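Local coordinates for gliding motility protein MglB (Myxococcus xanthus, PDB 6IZW) that probably acts as a molecular adaptor in gliding motility and may promote guanine-nucleotide exchange, at residues N76-N80 with Y91-V95; V30-K36 with R98-I104. The protein carries 1 engineered substitution. One frame throughout, in Å; residues are numbered along the deposited sequence.

Interaction 1: N76-N80 with Y91-V95; sequences NEFPN and YMTIV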
loop_
_atom_site.group_PDB
_atom_site.type_symbol
_atom_site.label_atom_id
_atom_site.label_comp_id
_atom_site.label_asym_id
_atom_site.label_seq_id
_atom_site.Cartn_x
_atom_site.Cartn_y
_atom_site.Cartn_z
ATOM N N ASN B 76 16.821 10.043 -2.177
ATOM C CA ASN B 76 15.593 10.653 -1.693
ATOM C C ASN B 76 14.418 10.113 -2.506
ATOM O O ASN B 76 14.599 9.444 -3.527
ATOM C CB ASN B 76 15.681 12.182 -1.772
ATOM C CG ASN B 76 16.772 12.757 -0.871
ATOM O OD1 ASN B 76 16.831 12.457 0.324
ATOM N ND2 ASN B 76 17.643 13.582 -1.446
ATOM N N GLU B 77 13.204 10.381 -2.032
ATOM C CA GLU B 77 12.020 9.900 -2.736
ATOM C C GLU B 77 12.068 10.362 -4.185
ATOM O O GLU B 77 12.248 11.552 -4.461
ATOM C CB GLU B 77 10.748 10.398 -2.039
ATOM C CG GLU B 77 9.447 9.668 -2.438
ATOM C CD GLU B 77 8.555 9.282 -1.234
ATOM O OE1 GLU B 77 8.846 9.708 -0.089
ATOM O OE2 GLU B 77 7.554 8.550 -1.437
ATOM N N PHE B 78 11.969 9.416 -5.108
ATOM C CA PHE B 78 11.999 9.763 -6.519
ATOM C C PHE B 78 10.885 10.757 -6.806
ATOM O O PHE B 78 9.707 10.429 -6.600
ATOM C CB PHE B 78 11.860 8.523 -7.397
ATOM C CG PHE B 78 12.976 7.534 -7.214
ATOM C CD1 PHE B 78 14.225 7.769 -7.760
ATOM C CD2 PHE B 78 12.786 6.380 -6.476
ATOM C CE1 PHE B 78 15.264 6.863 -7.590
ATOM C CE2 PHE B 78 13.821 5.474 -6.302
ATOM C CZ PHE B 78 15.059 5.717 -6.863
ATOM N N PRO B 79 11.204 11.975 -7.255
ATOM C CA PRO B 79 10.173 13.020 -7.355
ATOM C C PRO B 79 9.004 12.640 -8.230
ATOM O O PRO B 79 7.915 13.197 -8.054
ATOM C CB PRO B 79 10.939 14.211 -7.945
ATOM C CG PRO B 79 12.065 13.588 -8.693
ATOM C CD PRO B 79 12.478 12.405 -7.854
ATOM N N ASN B 80 9.178 11.719 -9.170
ATOM C CA ASN B 80 8.053 11.291 -9.987
ATOM C C ASN B 80 8.332 9.884 -10.503
ATOM O O ASN B 80 9.363 9.279 -10.203
ATOM C CB ASN B 80 7.762 12.296 -11.115
ATOM C CG ASN B 80 9.012 12.842 -11.775
ATOM O OD1 ASN B 80 9.516 12.267 -12.737
ATOM N ND2 ASN B 80 9.499 13.980 -11.281
ATOM N N TYR B 91 1.597 8.803 -15.550
ATOM C CA TYR B 91 2.683 9.531 -14.913
ATOM C C TYR B 91 2.157 10.131 -13.617
ATOM O O TYR B 91 1.000 10.557 -13.554
ATOM C CB TYR B 91 3.251 10.630 -15.848
ATOM C CG TYR B 91 4.173 11.633 -15.183
ATOM C CD1 TYR B 91 5.556 11.463 -15.217
ATOM C CD2 TYR B 91 3.671 12.759 -14.550
ATOM C CE1 TYR B 91 6.413 12.381 -14.612
ATOM C CE2 TYR B 91 4.519 13.684 -13.942
ATOM C CZ TYR B 91 5.891 13.490 -13.978
ATOM O OH TYR B 91 6.746 14.399 -13.381
HETATM N N MSE B 92 3.001 10.132 -12.583
HETATM C CA MSE B 92 2.662 10.661 -11.256
HETATM C C MSE B 92 3.825 11.464 -10.684
HETATM O O MSE B 92 4.972 11.168 -10.993
HETATM C CB MSE B 92 2.335 9.526 -10.285
HETATM C CG MSE B 92 1.981 8.217 -10.955
HETATM SE SE MSE B 92 1.853 6.716 -9.700
HETATM C CE MSE B 92 3.677 6.519 -9.169
ATOM N N THR B 93 3.553 12.445 -9.825
ATOM C CA THR B 93 4.628 13.201 -9.194
ATOM C C THR B 93 4.228 13.613 -7.780
ATOM O O THR B 93 3.058 13.923 -7.515
ATOM C CB THR B 93 5.009 14.447 -10.013
ATOM O OG1 THR B 93 5.812 15.330 -9.211
ATOM C CG2 THR B 93 3.769 15.188 -10.490
ATOM N N ILE B 94 5.213 13.618 -6.887
ATOM C CA ILE B 94 5.011 14.030 -5.503
ATOM C C ILE B 94 4.906 15.552 -5.453
ATOM O O ILE B 94 5.795 16.264 -5.932
ATOM C CB ILE B 94 6.143 13.515 -4.599
ATOM C CG1 ILE B 94 5.993 12.008 -4.362
ATOM C CG2 ILE B 94 6.123 14.217 -3.256
ATOM C CD1 ILE B 94 6.697 11.137 -5.379
ATOM N N VAL B 95 3.805 16.051 -4.884
ATOM C CA VAL B 95 3.532 17.478 -4.758
ATOM C C VAL B 95 3.558 17.837 -3.280
ATOM O O VAL B 95 2.545 17.717 -2.583
ATOM C CB VAL B 95 2.178 17.855 -5.394
ATOM C CG1 VAL B 95 1.921 19.346 -5.269
ATOM C CG2 VAL B 95 2.113 17.411 -6.847
#

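Interaction 2: V30-K36 with R98-I104; sequences VVFLVDK and RVVLVVI. With SO4 (sulfate ion), chain H.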
loop_
_atom_site.group_PDB
_atom_site.type_symbol
_atom_site.label_atom_id
_atom_site.label_comp_id
_atom_site.label_asym_id
_atom_site.label_seq_id
_atom_site.Cartn_x
_atom_site.Cartn_y
_atom_site.Cartn_z
ATOM N N VAL B 30 -7.844 10.593 -17.118
ATOM C CA VAL B 30 -8.180 10.894 -15.726
ATOM C C VAL B 30 -7.034 11.661 -15.077
ATOM O O VAL B 30 -5.884 11.609 -15.517
ATOM C CB VAL B 30 -8.495 9.648 -14.849
ATOM C CG1 VAL B 30 -9.510 8.750 -15.508
ATOM C CG2 VAL B 30 -7.214 8.896 -14.390
ATOM N N VAL B 31 -7.381 12.396 -14.027
ATOM C CA VAL B 31 -6.424 13.030 -13.127
ATOM C C VAL B 31 -6.947 12.826 -11.713
ATOM O O VAL B 31 -8.162 12.831 -11.496
ATOM C CB VAL B 31 -6.257 14.531 -13.440
ATOM C CG1 VAL B 31 -5.700 15.302 -12.229
ATOM C CG2 VAL B 31 -5.392 14.729 -14.678
ATOM N N PHE B 32 -6.048 12.627 -10.749
ATOM C CA PHE B 32 -6.500 12.629 -9.363
ATOM C C PHE B 32 -5.338 12.936 -8.433
ATOM O O PHE B 32 -4.168 12.863 -8.818
ATOM C CB PHE B 32 -7.184 11.308 -8.965
ATOM C CG PHE B 32 -6.297 10.101 -9.032
ATOM C CD1 PHE B 32 -5.526 9.726 -7.942
ATOM C CD2 PHE B 32 -6.256 9.323 -10.179
ATOM C CE1 PHE B 32 -4.707 8.599 -8.001
ATOM C CE2 PHE B 32 -5.443 8.197 -10.253
ATOM C CZ PHE B 32 -4.668 7.829 -9.165
ATOM N N LEU B 33 -5.697 13.291 -7.200
ATOM C CA LEU B 33 -4.767 13.707 -6.166
ATOM C C LEU B 33 -4.980 12.818 -4.947
ATOM O O LEU B 33 -6.119 12.630 -4.513
ATOM C CB LEU B 33 -4.988 15.180 -5.816
ATOM C CG LEU B 33 -3.867 15.849 -5.029
ATOM C CD1 LEU B 33 -2.663 16.034 -5.941
ATOM C CD2 LEU B 33 -4.299 17.185 -4.389
ATOM N N VAL B 34 -3.892 12.265 -4.400
ATOM C CA VAL B 34 -3.973 11.278 -3.327
ATOM C C VAL B 34 -2.939 11.605 -2.259
ATOM O O VAL B 34 -1.787 11.925 -2.566
ATOM C CB VAL B 34 -3.778 9.836 -3.848
ATOM C CG1 VAL B 34 -2.488 9.702 -4.627
ATOM C CG2 VAL B 34 -3.786 8.842 -2.695
ATOM N N ASP B 35 -3.363 11.542 -1.004
ATOM C CA ASP B 35 -2.440 11.613 0.116
ATOM C C ASP B 35 -1.543 10.374 0.145
ATOM O O ASP B 35 -1.904 9.300 -0.345
ATOM C CB ASP B 35 -3.234 11.727 1.422
ATOM C CG ASP B 35 -2.376 12.131 2.596
ATOM O OD1 ASP B 35 -1.489 11.345 3.010
ATOM O OD2 ASP B 35 -2.598 13.245 3.117
ATOM N N LYS B 36 -0.368 10.527 0.752
ATOM C CA LYS B 36 0.545 9.402 0.862
ATOM C C LYS B 36 -0.071 8.249 1.652
ATOM O O LYS B 36 0.196 7.077 1.352
ATOM C CB LYS B 36 1.858 9.860 1.500
ATOM C CG LYS B 36 2.908 10.292 0.474
ATOM C CD LYS B 36 4.234 10.622 1.139
ATOM C CE LYS B 36 5.155 11.351 0.158
ATOM N NZ LYS B 36 6.514 11.542 0.720
ATOM N N ARG B 98 3.179 15.419 1.492
ATOM C CA ARG B 98 2.252 14.323 1.747
ATOM C C ARG B 98 1.267 14.078 0.613
ATOM O O ARG B 98 0.330 13.296 0.795
ATOM C CB ARG B 98 1.492 14.542 3.086
ATOM C CG ARG B 98 0.554 15.784 3.138
ATOM C CD ARG B 98 -0.179 15.972 4.533
ATOM N NE ARG B 98 -1.315 15.069 4.823
ATOM C CZ ARG B 98 -1.334 14.100 5.759
ATOM N NH1 ARG B 98 -0.279 13.861 6.550
ATOM N NH2 ARG B 98 -2.452 13.362 5.897
ATOM N N VAL B 99 1.483 14.649 -0.568
ATOM C CA VAL B 99 0.504 14.574 -1.639
ATOM C C VAL B 99 1.166 13.974 -2.870
ATOM O O VAL B 99 2.389 13.972 -3.008
ATOM C CB VAL B 99 -0.088 15.962 -1.941
ATOM C CG1 VAL B 99 -1.347 15.844 -2.736
ATOM C CG2 VAL B 99 -0.367 16.683 -0.643
ATOM N N VAL B 100 0.334 13.431 -3.757
ATOM C CA VAL B 100 0.781 12.797 -4.990
ATOM C C VAL B 100 -0.230 13.150 -6.068
ATOM O O VAL B 100 -1.426 12.887 -5.901
ATOM C CB VAL B 100 0.889 11.264 -4.862
ATOM C CG1 VAL B 100 1.211 10.627 -6.209
ATOM C CG2 VAL B 100 1.909 10.870 -3.813
ATOM N N LEU B 101 0.232 13.731 -7.175
ATOM C CA LEU B 101 -0.659 13.994 -8.298
ATOM C C LEU B 101 -0.434 12.938 -9.363
ATOM O O LEU B 101 0.699 12.550 -9.635
ATOM C CB LEU B 101 -0.457 15.390 -8.892
ATOM C CG LEU B 101 -1.708 16.024 -9.531
ATOM C CD1 LEU B 101 -1.446 17.487 -9.803
ATOM C CD2 LEU B 101 -2.199 15.339 -10.816
ATOM N N VAL B 102 -1.525 12.467 -9.947
ATOM C CA VAL B 102 -1.500 11.368 -10.895
ATOM C C VAL B 102 -2.258 11.791 -12.141
ATOM O O VAL B 102 -3.335 12.397 -12.057
ATOM C CB VAL B 102 -2.115 10.081 -10.307
ATOM C CG1 VAL B 102 -2.239 9.020 -11.386
ATOM C CG2 VAL B 102 -1.297 9.573 -9.136
ATOM N N VAL B 103 -1.682 11.482 -13.297
ATOM C CA VAL B 103 -2.290 11.723 -14.595
ATOM C C VAL B 103 -2.109 10.462 -15.419
ATOM O O VAL B 103 -0.976 9.997 -15.601
ATOM C CB VAL B 103 -1.654 12.928 -15.312
ATOM C CG1 VAL B 103 -2.543 13.392 -16.456
ATOM C CG2 VAL B 103 -1.400 14.066 -14.334
ATOM N N ILE B 104 -3.209 9.896 -15.904
ATOM C CA ILE B 104 -3.126 8.875 -16.936
ATOM C C ILE B 104 -3.837 9.417 -18.165
ATOM O O ILE B 104 -4.836 10.137 -18.054
ATOM C CB ILE B 104 -3.683 7.498 -16.503
ATOM C CG1 ILE B 104 -5.162 7.553 -16.128
ATOM C CG2 ILE B 104 -2.876 6.937 -15.327
ATOM C CD1 ILE B 104 -5.571 6.396 -15.269
HETATM S S SO4 H . -0.655 11.891 8.384
HETATM O O1 SO4 H . -2.075 11.571 8.364
HETATM O O2 SO4 H . -0.478 13.109 7.591
HETATM O O3 SO4 H . 0.123 10.801 7.832
HETATM O O4 SO4 H . -0.279 12.095 9.793
#

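Interaction 1: N76-N80 with Y91-V95
Pro79 O is gripped by two donors from the strand that holds Thr93 and Ile94. Ile94 N gives it a nearly straight backbone bond of 3.0 Å, and Thr93 OG1 donates to Pro79 O over 3.2 Å. The donors come in on opposite faces of the carbonyl plane, and the hydroxyl gets there because OG1 stands anti to the backbone N (chi1 166°). One residue on, Asn80 and Thr93 form an antiparallel non-hydrogen-bonded pair, their CB atoms 3.7 Å apart on the same side of the sheet. Asn80 then meets Tyr91 obliquely, amide and ring planes 39° apart. Tyr91 OH sits over the flat side of the amide, 3.2 Å from Asn80 CG; Asn80 ND2 is close to it as well, but the angle is too poor for a hydrogen bond. Ile94 CG1 is anti to its carbonyl carbon (chi1 -74°), and CD1 reaches the loop, 3.3 Å from Phe78 O and against the aliphatic part of Glu77, whose CG is 4.3 Å from Ile94 CD1. The carboxylate of Glu77 makes a salt bridge to Lys36, and the Phe78 ring turns off toward Met66 and Ala70 of helix 52-72. The contact thus docks the loop leaving that helix onto strand 88-94, just where strand 80-83, outermost on that side within this chain, begins. Chemically, the bonding converges on a single carbonyl, which probably fixes the rotation of the Thr93 hydroxyl, while Asn80 and Tyr91 contribute van der Waals contact and little directional bonding.

Interaction 2: V30-K36 with R98-I104
Phe32 and Val102 lie side by side on the same face of the sheet. Phe32 has CG between its backbone N and carbonyl carbon (chi1 63°), which brings the ring back across the neighbouring strand, and Val102 CB makes a CH-pi contact 3.8 Å from the Phe32 ring centroid. Replacing Phe32 with alanine would probably leave Val102 uncovered and open a gap toward Leu55 and Thr59 of helix 52-72. On the opposite face, Leu33 reaches over to Val99, CG to CG1 3.4 Å, and Val31 CG2 meets Val103 CG1 at 3.6 Å, all under helices 9-25 and 111-130. Backbone bonds join the antiparallel strands at 30/104, 32/102 and 34/100, Val102 N to Phe32 O being 2.9 Å; Val100 N to Val34 O is weak. At the Asp35/Arg98 end, Asp35 OD2 (CG anti to the backbone N, chi1 -166°) lies 2.8 Å from both NE and NH2 of Arg98, the two planes 68° apart, while OD1 takes the backbone N of Asn37. The sulfate, impossibly close to Arg98 NH1, is doubtful. The chemistry implies regular backbone bonds and apolar packing on both faces, one with a CH-pi contact, and opposite charges at one end.

Interaction 2 is the buried centre of the five-stranded antiparallel sheet, with helix 52-72 on one face and helices 9-25 and 111-130 on the other, as in the Roadblock/LC7 fold. Interaction 1 lies nearer the periphery and is only partly buried. The two are joined directly, since strands 88-94 and 99-106 are neighbours: backbone bonds probably link Tyr91 with Val103 and Thr93 with Leu101. Their chemistry follows their position. Between 30-36 and 98-104 a repeating backbone pattern is packed with apolar side chains, Phe32 among them, whereas 76-80 is a loop meeting its strand through few, more polar contacts. The Lys36-Glu77 salt bridge ties the two sites together a second time.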